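Long-range contacts in probable N-glycosylase/DNA lyase (Thermotoga maritima, PDB 3N0U), which is a probable DNA glycosylase and lyase of the helix-hairpin-helix superfamily, built from helices and loops without strands and modelled with a bound sodium ion: residues R22-A27 / D206-Y211; E48-E53 / K115-V120. All coordinates share one frame; numbering follows the deposited sequence. Where two conformers were deposited one is given.

Contact 1 (R22-A27 / D206-Y211)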
ATOM      1  N   ARG A  22     -23.517   3.726  -1.348  1.00 17.46           N
ATOM      2  CA  ARG A  22     -24.169   4.168  -0.126  1.00 18.63           C
ATOM      3  C   ARG A  22     -23.202   4.789   0.878  1.00 20.42           C
ATOM      4  O   ARG A  22     -23.620   5.611   1.702  1.00 23.12           O
ATOM      5  CB  ARG A  22     -24.899   3.017   0.559  1.00 21.26           C
ATOM      6  CG  ARG A  22     -26.089   2.457  -0.194  1.00 25.27           C
ATOM      7  CD  ARG A  22     -26.723   1.330   0.620  1.00 30.09           C
ATOM      8  NE  ARG A  22     -27.702   0.577  -0.155  1.00 44.80           N
ATOM      9  CZ  ARG A  22     -27.509  -0.653  -0.635  1.00 46.11           C
ATOM     10  NH1 ARG A  22     -26.371  -1.300  -0.405  1.00 40.45           N
ATOM     11  NH2 ARG A  22     -28.470  -1.244  -1.335  1.00 52.24           N
ATOM     12  N   ILE A  23     -21.926   4.410   0.824  1.00 18.74           N
ATOM     13  CA  ILE A  23     -20.948   5.004   1.743  1.00 17.19           C
ATOM     14  C   ILE A  23     -20.140   6.103   1.096  1.00 15.93           C
ATOM     15  O   ILE A  23     -19.338   6.751   1.758  1.00 16.97           O
ATOM     16  CB  ILE A  23     -19.992   3.963   2.411  1.00 18.23           C
ATOM     17  CG1 ILE A  23     -19.218   3.122   1.404  1.00 17.16           C
ATOM     18  CG2 ILE A  23     -20.785   3.036   3.346  1.00 19.75           C
ATOM     19  CD1 ILE A  23     -18.081   3.824   0.704  1.00 18.19           C
ATOM     20  N   ARG A  24     -20.352   6.332  -0.193  1.00 15.69           N
ATOM     21  CA  ARG A  24     -19.475   7.227  -0.936  1.00 17.37           C
ATOM     22  C   ARG A  24     -19.450   8.639  -0.380  1.00 16.27           C
ATOM     23  O   ARG A  24     -18.388   9.221  -0.185  1.00 17.04           O
ATOM     24  CB  ARG A  24     -19.882   7.252  -2.400  1.00 20.03           C
ATOM     25  CG  ARG A  24     -18.879   7.944  -3.293  1.00 19.21           C
ATOM     26  CD  ARG A  24     -19.397   7.928  -4.738  1.00 22.98           C
ATOM     27  NE  ARG A  24     -18.323   8.182  -5.694  1.00 22.43           N
ATOM     28  CZ  ARG A  24     -18.251   7.646  -6.899  1.00 19.56           C
ATOM     29  NH1 ARG A  24     -17.216   7.940  -7.661  1.00 22.84           N
ATOM     30  NH2 ARG A  24     -19.221   6.839  -7.359  1.00 21.01           N
ATOM     31  N   GLU A  25     -20.620   9.196  -0.097  1.00 17.15           N
ATOM     32  CA  GLU A  25     -20.685  10.598   0.302  1.00 18.96           C
ATOM     33  C   GLU A  25     -19.968  10.794   1.624  1.00 19.79           C
ATOM     34  O   GLU A  25     -19.224  11.744   1.795  1.00 20.47           O
ATOM     35  CB  GLU A  25     -22.136  11.035   0.436  1.00 22.53           C
ATOM     36  CG  GLU A  25     -22.309  12.474   0.875  1.00 27.93           C
ATOM     37  CD  GLU A  25     -23.766  12.820   1.160  1.00 51.11           C
ATOM     38  OE1 GLU A  25     -24.033  13.522   2.163  1.00 64.19           O
ATOM     39  OE2 GLU A  25     -24.646  12.383   0.381  1.00 59.14           O
ATOM     40  N   GLU A  26     -20.187   9.882   2.554  1.00 21.10           N
ATOM     41  CA  GLU A  26     -19.592  10.040   3.869  1.00 16.26           C
ATOM     42  C   GLU A  26     -18.098   9.762   3.879  1.00 14.18           C
ATOM     43  O   GLU A  26     -17.364  10.324   4.696  1.00 17.97           O
ATOM     44  CB  GLU A  26     -20.325   9.185   4.921  1.00 19.65           C
ATOM     45  CG  GLU A  26     -20.113   7.699   4.851  1.00 19.01           C
ATOM     46  CD  GLU A  26     -21.136   6.952   5.696  1.00 17.34           C
ATOM     47  OE1 GLU A  26     -20.751   6.030   6.445  1.00 17.69           O
ATOM     48  OE2 GLU A  26     -22.325   7.276   5.582  1.00 19.79           O
ATOM     49  N   ALA A  27     -17.656   8.863   3.005  1.00 17.27           N
ATOM     50  CA  ALA A  27     -16.261   8.472   2.967  1.00 17.16           C
ATOM     51  C   ALA A  27     -15.437   9.472   2.185  1.00 16.06           C
ATOM     52  O   ALA A  27     -14.244   9.613   2.427  1.00 16.25           O
ATOM     53  CB  ALA A  27     -16.100   7.073   2.386  1.00 18.20           C
ATOM     54  N   ASP A 206      -9.390   1.987  -3.848  1.00 18.08           N
ATOM     55  CA  ASP A 206      -8.903   1.143  -2.747  1.00 17.64           C
ATOM     56  C   ASP A 206      -9.366   1.661  -1.386  1.00 18.46           C
ATOM     57  O   ASP A 206      -9.722   0.877  -0.497  1.00 18.08           O
ATOM     58  CB  ASP A 206      -7.374   1.097  -2.748  1.00 16.37           C
ATOM     59  CG  ASP A 206      -6.818   0.307  -1.595  1.00 22.63           C
ATOM     60  OD1 ASP A 206      -6.801  -0.945  -1.680  1.00 23.73           O
ATOM     61  OD2 ASP A 206      -6.381   0.939  -0.618  1.00 22.67           O
ATOM     62  N   LEU A 207      -9.333   2.977  -1.201  1.00 16.66           N
ATOM     63  CA  LEU A 207      -9.738   3.547   0.088  1.00 17.91           C
ATOM     64  C   LEU A 207     -11.233   3.433   0.320  1.00 15.54           C
ATOM     65  O   LEU A 207     -11.662   3.228   1.447  1.00 16.91           O
ATOM     66  CB  LEU A 207      -9.285   4.987   0.221  1.00 17.80           C
ATOM     67  CG  LEU A 207      -7.770   5.156   0.189  1.00 20.53           C
ATOM     68  CD1 LEU A 207      -7.457   6.631   0.317  1.00 22.00           C
ATOM     69  CD2 LEU A 207      -7.098   4.359   1.311  1.00 25.27           C
ATOM     70  N   TYR A 208     -12.028   3.546  -0.737  1.00 15.45           N
ATOM     71  CA  TYR A 208     -13.459   3.307  -0.589  1.00 16.89           C
ATOM     72  C   TYR A 208     -13.705   1.840  -0.205  1.00 17.82           C
ATOM     73  O   TYR A 208     -14.536   1.560   0.653  1.00 18.19           O
ATOM     74  CB  TYR A 208     -14.216   3.696  -1.867  1.00 17.19           C
ATOM     75  CG  TYR A 208     -14.321   5.187  -2.075  1.00 15.59           C
ATOM     76  CD1 TYR A 208     -15.277   5.934  -1.414  1.00 16.15           C
ATOM     77  CD2 TYR A 208     -13.477   5.847  -2.957  1.00 18.69           C
ATOM     78  CE1 TYR A 208     -15.382   7.303  -1.614  1.00 17.54           C
ATOM     79  CE2 TYR A 208     -13.567   7.213  -3.154  1.00 18.56           C
ATOM     80  CZ  TYR A 208     -14.533   7.926  -2.485  1.00 15.72           C
ATOM     81  OH  TYR A 208     -14.643   9.275  -2.645  1.00 20.12           O
ATOM     82  N   LEU A 209     -12.990   0.912  -0.836  1.00 17.10           N
ATOM     83  CA  LEU A 209     -13.133  -0.514  -0.523  1.00 17.01           C
ATOM     84  C   LEU A 209     -12.817  -0.773   0.945  1.00 15.45           C
ATOM     85  O   LEU A 209     -13.495  -1.548   1.630  1.00 20.10           O
ATOM     86  CB  LEU A 209     -12.214  -1.355  -1.401  1.00 19.31           C
ATOM     87  CG  LEU A 209     -12.598  -1.472  -2.878  1.00 20.62           C
ATOM     88  CD1 LEU A 209     -11.535  -2.266  -3.614  1.00 22.37           C
ATOM     89  CD2 LEU A 209     -13.957  -2.125  -3.060  1.00 25.11           C
ATOM     90  N   TRP A 210     -11.775  -0.129   1.452  1.00 15.67           N
ATOM     91  CA  TRP A 210     -11.405  -0.366   2.847  1.00 16.93           C
ATOM     92  C   TRP A 210     -12.360   0.272   3.846  1.00 16.64           C
ATOM     93  O   TRP A 210     -12.502  -0.221   4.967  1.00 19.92           O
ATOM     94  CB  TRP A 210      -9.968   0.075   3.121  1.00 19.35           C
ATOM     95  CG  TRP A 210      -8.998  -1.049   2.977  1.00 21.65           C
ATOM     96  CD1 TRP A 210      -8.204  -1.330   1.908  1.00 24.94           C
ATOM     97  CD2 TRP A 210      -8.744  -2.061   3.945  1.00 20.66           C
ATOM     98  NE1 TRP A 210      -7.460  -2.456   2.157  1.00 22.99           N
ATOM     99  CE2 TRP A 210      -7.771  -2.920   3.408  1.00 22.33           C
ATOM    100  CE3 TRP A 210      -9.240  -2.316   5.227  1.00 22.73           C
ATOM    101  CZ2 TRP A 210      -7.289  -4.023   4.102  1.00 26.41           C
ATOM    102  CZ3 TRP A 210      -8.756  -3.408   5.921  1.00 23.12           C
ATOM    103  CH2 TRP A 210      -7.792  -4.250   5.356  1.00 24.31           C
ATOM    104  N   TYR A 211     -13.034   1.343   3.440  1.00 16.73           N
ATOM    105  CA  TYR A 211     -14.034   1.987   4.289  1.00 17.41           C
ATOM    106  C   TYR A 211     -15.150   1.005   4.656  1.00 15.89           C
ATOM    107  O   TYR A 211     -15.720   1.075   5.731  1.00 19.30           O
ATOM    108  CB  TYR A 211     -14.602   3.245   3.610  1.00 17.38           C
ATOM    109  CG  TYR A 211     -15.574   4.001   4.475  1.00 14.78           C
ATOM    110  CD1 TYR A 211     -15.126   4.955   5.357  1.00 15.97           C
ATOM    111  CD2 TYR A 211     -16.940   3.710   4.460  1.00 17.32           C
ATOM    112  CE1 TYR A 211     -16.004   5.638   6.177  1.00 17.23           C
ATOM    113  CE2 TYR A 211     -17.811   4.390   5.261  1.00 18.26           C
ATOM    114  CZ  TYR A 211     -17.338   5.339   6.140  1.00 17.19           C
ATOM    115  OH  TYR A 211     -18.194   6.012   6.973  1.00 17.92           O
TER
HETATM  116  O   HOH W   1     -16.361  10.024  -4.748  1.00 27.44           O
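Tyr211 and Tyr208, one turn apart on helix 202-214, reach across to helix 13-44 and take its side chains in different ways. Tyr211 CG lies anti to the backbone N (chi1 -176°), which sends the ring out toward helix 13-44; one face of it lies against Ala27, whose CB forms a CH-pi contact 3.8 Å from the ring centroid, offset toward the rim. Ile23 runs antiparallel to this side chain, its CB 3.6 Å from Tyr211 CE2. At the far end Tyr211 OH donates over 2.6 Å to the anti lone pair of Glu26 OE1; the carboxylate stands nearly upright to the ring, the planes 86° apart. Tyr208 instead offers an edge: Ile23 CD1 lies 4.1 Å from Tyr208 CD1, and Arg24 O, in the ring plane, 3.8 Å from Tyr208 CE1. A water then joins its hydroxyl to Arg24, donating to Tyr208 OH and accepting from Arg24 NE. The guanidinium beyond is held by Glu200, Glu21 and Phe198 O, and makes a cation-pi contact with the Phe198 ring. The short axes pass 10.1 Å apart at 107°, a steep helix-helix crossing that packs the long N-terminal helix against the C-terminal helix of this all-helical glycosylase fold.

Contact 2 (E48-E53 / K115-V120)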
ATOM      1  N   GLU A  48      14.485  10.744   2.282  1.00 19.88           N
ATOM      2  CA  GLU A  48      14.237  10.109   3.564  1.00 21.96           C
ATOM      3  C   GLU A  48      12.758   9.995   3.882  1.00 22.44           C
ATOM      4  O   GLU A  48      12.332   8.980   4.442  1.00 20.68           O
ATOM      5  CB  GLU A  48      14.964  10.839   4.677  1.00 20.57           C
ATOM      6  CG  GLU A  48      16.478  10.691   4.577  1.00 27.04           C
ATOM      7  CD  GLU A  48      17.218  11.266   5.763  1.00 40.11           C
ATOM      8  OE1 GLU A  48      16.560  11.825   6.664  1.00 43.76           O
ATOM      9  OE2 GLU A  48      18.467  11.152   5.786  1.00 43.89           O
ATOM     10  N   ASP A  49      11.968  11.010   3.534  1.00 19.50           N
ATOM     11  CA  ASP A  49      10.526  10.915   3.739  1.00 19.07           C
ATOM     12  C   ASP A  49       9.944   9.724   2.946  1.00 18.34           C
ATOM     13  O   ASP A  49       9.077   8.964   3.421  1.00 19.47           O
ATOM     14  CB  ASP A  49       9.822  12.188   3.256  1.00 21.57           C
ATOM     15  CG  ASP A  49      10.141  13.418   4.091  1.00 25.69           C
ATOM     16  OD1 ASP A  49      10.510  13.277   5.284  1.00 26.45           O
ATOM     17  OD2 ASP A  49       9.992  14.549   3.541  1.00 27.37           O
ATOM     18  N   LEU A  50      10.395   9.573   1.713  1.00 17.18           N
ATOM     19  CA  LEU A  50       9.913   8.487   0.880  1.00 17.45           C
ATOM     20  C   LEU A  50      10.389   7.150   1.447  1.00 16.16           C
ATOM     21  O   LEU A  50       9.662   6.163   1.428  1.00 16.34           O
ATOM     22  CB  LEU A  50      10.410   8.659  -0.558  1.00 17.02           C
ATOM     23  CG  LEU A  50       9.821   9.865  -1.295  1.00 18.19           C
ATOM     24  CD1 LEU A  50      10.525  10.051  -2.600  1.00 20.18           C
ATOM     25  CD2 LEU A  50       8.339   9.669  -1.534  1.00 19.88           C
ATOM     26  N   PHE A  51      11.609   7.119   1.964  1.00 18.02           N
ATOM     27  CA  PHE A  51      12.139   5.897   2.551  1.00 17.58           C
ATOM     28  C   PHE A  51      11.318   5.448   3.762  1.00 16.59           C
ATOM     29  O   PHE A  51      11.110   4.250   3.988  1.00 17.72           O
ATOM     30  CB  PHE A  51      13.603   6.071   2.977  1.00 18.49           C
ATOM     31  CG  PHE A  51      14.239   4.781   3.370  1.00 15.84           C
ATOM     32  CD1 PHE A  51      14.317   4.399   4.701  1.00 19.62           C
ATOM     33  CD2 PHE A  51      14.671   3.902   2.398  1.00 19.86           C
ATOM     34  CE1 PHE A  51      14.885   3.187   5.049  1.00 20.15           C
ATOM     35  CE2 PHE A  51      15.207   2.691   2.739  1.00 17.71           C
ATOM     36  CZ  PHE A  51      15.311   2.330   4.062  1.00 19.47           C
ATOM     37  N   CYS A  52      10.851   6.400   4.546  1.00 17.75           N
ATOM     38  CA  CYS A  52      10.047   6.037   5.704  0.58 17.31           C
ATOM     39  C   CYS A  52       8.706   5.447   5.259  1.00 17.55           C
ATOM     40  O   CYS A  52       8.195   4.524   5.895  1.00 18.25           O
ATOM     41  CB  CYS A  52       9.848   7.233   6.621  0.58 18.06           C
ATOM     42  SG  CYS A  52      11.365   7.722   7.466  0.58 22.37           S
ATOM     43  N   GLU A  53       8.156   5.943   4.164  1.00 16.44           N
ATOM     44  CA  GLU A  53       6.930   5.375   3.625  1.00 15.63           C
ATOM     45  C   GLU A  53       7.180   3.985   3.045  1.00 14.03           C
ATOM     46  O   GLU A  53       6.368   3.090   3.187  1.00 15.81           O
ATOM     47  CB  GLU A  53       6.328   6.278   2.559  1.00 16.63           C
ATOM     48  CG  GLU A  53       4.873   5.936   2.231  1.00 22.24           C
ATOM     49  CD  GLU A  53       3.952   6.172   3.416  1.00 27.30           C
ATOM     50  OE1 GLU A  53       4.345   6.877   4.381  1.00 36.79           O
ATOM     51  OE2 GLU A  53       2.857   5.605   3.416  1.00 45.00           O
ATOM     52  N   LYS A 115      17.419   7.193  -4.917  1.00 26.34           N
ATOM     53  CA  LYS A 115      16.731   6.703  -6.109  1.00 23.70           C
ATOM     54  C   LYS A 115      15.212   6.856  -6.021  1.00 23.67           C
ATOM     55  O   LYS A 115      14.521   6.717  -7.032  1.00 22.84           O
ATOM     56  CB  LYS A 115      17.041   5.210  -6.308  1.00 24.49           C
ATOM     57  CG  LYS A 115      18.486   4.901  -6.646  1.00 48.73           C
ATOM     58  CD  LYS A 115      18.766   3.410  -6.568  1.00 67.10           C
ATOM     59  CE  LYS A 115      20.015   3.049  -7.360  1.00 85.29           C
ATOM     60  NZ  LYS A 115      21.127   4.012  -7.130  1.00 91.49           N
ATOM     61  N   LEU A 116      14.681   7.142  -4.829  1.00 21.02           N
ATOM     62  CA  LEU A 116      13.227   7.074  -4.623  1.00 21.27           C
ATOM     63  C   LEU A 116      12.443   8.217  -5.265  1.00 22.13           C
ATOM     64  O   LEU A 116      11.348   7.987  -5.753  1.00 22.50           O
ATOM     65  CB  LEU A 116      12.877   6.976  -3.126  1.00 20.12           C
ATOM     66  CG  LEU A 116      13.388   5.708  -2.461  1.00 21.53           C
ATOM     67  CD1 LEU A 116      13.088   5.718  -0.966  1.00 23.93           C
ATOM     68  CD2 LEU A 116      12.758   4.478  -3.113  1.00 25.08           C
ATOM     69  N   LYS A 117      12.987   9.437  -5.268  1.00 23.39           N
ATOM     70  CA  LYS A 117      12.267  10.566  -5.863  1.00 25.86           C
ATOM     71  C   LYS A 117      12.025  10.293  -7.345  1.00 29.71           C
ATOM     72  O   LYS A 117      10.930  10.506  -7.862  1.00 26.32           O
ATOM     73  CB  LYS A 117      13.021  11.892  -5.684  1.00 24.10           C
ATOM     74  CG  LYS A 117      12.999  12.406  -4.243  1.00 29.59           C
ATOM     75  CD  LYS A 117      13.652  13.772  -4.095  1.00 39.25           C
ATOM     76  CE  LYS A 117      12.798  14.873  -4.691  1.00 66.45           C
ATOM     77  NZ  LYS A 117      13.446  16.206  -4.527  1.00 78.84           N
ATOM     78  N   ASN A 118      13.045   9.796  -8.031  1.00 24.30           N
ATOM     79  CA  ASN A 118      12.890   9.488  -9.434  1.00 28.74           C
ATOM     80  C   ASN A 118      11.883   8.343  -9.634  1.00 29.94           C
ATOM     81  O   ASN A 118      11.054   8.404 -10.527  1.00 27.12           O
ATOM     82  CB  ASN A 118      14.243   9.156 -10.052  1.00 35.17           C
ATOM     83  CG  ASN A 118      14.160   8.964 -11.550  1.00 44.84           C
ATOM     84  OD1 ASN A 118      13.683   7.939 -12.025  1.00 47.01           O
ATOM     85  ND2 ASN A 118      14.622   9.951 -12.302  1.00 53.80           N
ATOM     86  N   LEU A 119      11.924   7.322  -8.776  1.00 24.76           N
ATOM     87  CA  LEU A 119      10.998   6.197  -8.909  1.00 24.96           C
ATOM     88  C   LEU A 119       9.566   6.668  -8.778  1.00 23.47           C
ATOM     89  O   LEU A 119       8.687   6.228  -9.511  1.00 25.97           O
ATOM     90  CB  LEU A 119      11.255   5.115  -7.849  1.00 27.42           C
ATOM     91  CG  LEU A 119      12.364   4.113  -8.112  1.00 37.03           C
ATOM     92  CD1 LEU A 119      12.662   3.354  -6.830  1.00 41.45           C
ATOM     93  CD2 LEU A 119      11.984   3.166  -9.231  1.00 33.13           C
ATOM     94  N   VAL A 120       9.318   7.537  -7.812  1.00 23.32           N
ATOM     95  CA  VAL A 120       7.951   7.945  -7.531  1.00 21.00           C
ATOM     96  C   VAL A 120       7.383   8.805  -8.665  1.00 24.61           C
ATOM     97  O   VAL A 120       6.170   8.845  -8.884  1.00 27.06           O
ATOM     98  CB  VAL A 120       7.864   8.637  -6.160  1.00 30.33           C
ATOM     99  CG1 VAL A 120       6.535   9.327  -5.997  1.00 53.14           C
ATOM    100  CG2 VAL A 120       8.108   7.586  -5.081  1.00 25.98           C
TER
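Phe51 presents a ring edge, near its plane, to Leu116 CD1, which lies 4.1 Å from Phe51 CD2; this ring is the one flat side chain in the contact. The same Leu116 methyl sits closer to the backbone of helix 47-59, 3.6 Å from Phe51 N, and also meets Phe51 CB at 4.0 Å. Beyond Leu116, the Phe51 side chain touches Val80, Arg110 and Leu113.

Leu50 carries the larger share from its helix. Leu50 CB meets Leu116 CB at 3.9 Å, and the two methyls divide the work. Leu50 CD1 rests on the start of helix 116-121, 3.7 Å from Lys117 N and against Lys117 CG. Leu50 CD2 reaches Val120 CG2 at 4.1 Å. Lys117 thus adds the base of its aliphatic chain, and its amino end leads away from the contact. Leu41 and Thr150 also pack on Leu50.

The short axes lie 9.9 Å apart, inclined at 69°, and no hydrogen bond links the two segments. Glu47, just before the first of them, supplies a polar link: its OE1 and OE2 accept from the backbone N-H groups of Leu116 and Lys117 at the opening of helix 116-121. The chemistry is therefore divided, with apolar van der Waals packing between the segments and a carboxylate beside them gripping the helix start.

In the fold
Contacts 1 and 2 lie on opposite sides of the chain's centre, their centres 28 Å apart and their nearest atoms about 10 Å apart without touching. Helix 13-44 supplies the first half of contact 1, and helix 47-59, next in the chain, the first half of contact 2. The partner of the latter, helix 116-121, comes midway; helix 202-214 closes contact 1 near the C-terminus. Contact 2 therefore falls within the chain span that contact 1 brackets. Helix 13-44 bears on both, packing beside contact 2 nearer its C-terminal end. Contact 1 thus joins the two terminal regions of the chain, and contact 2 joins two helices from its first half and middle.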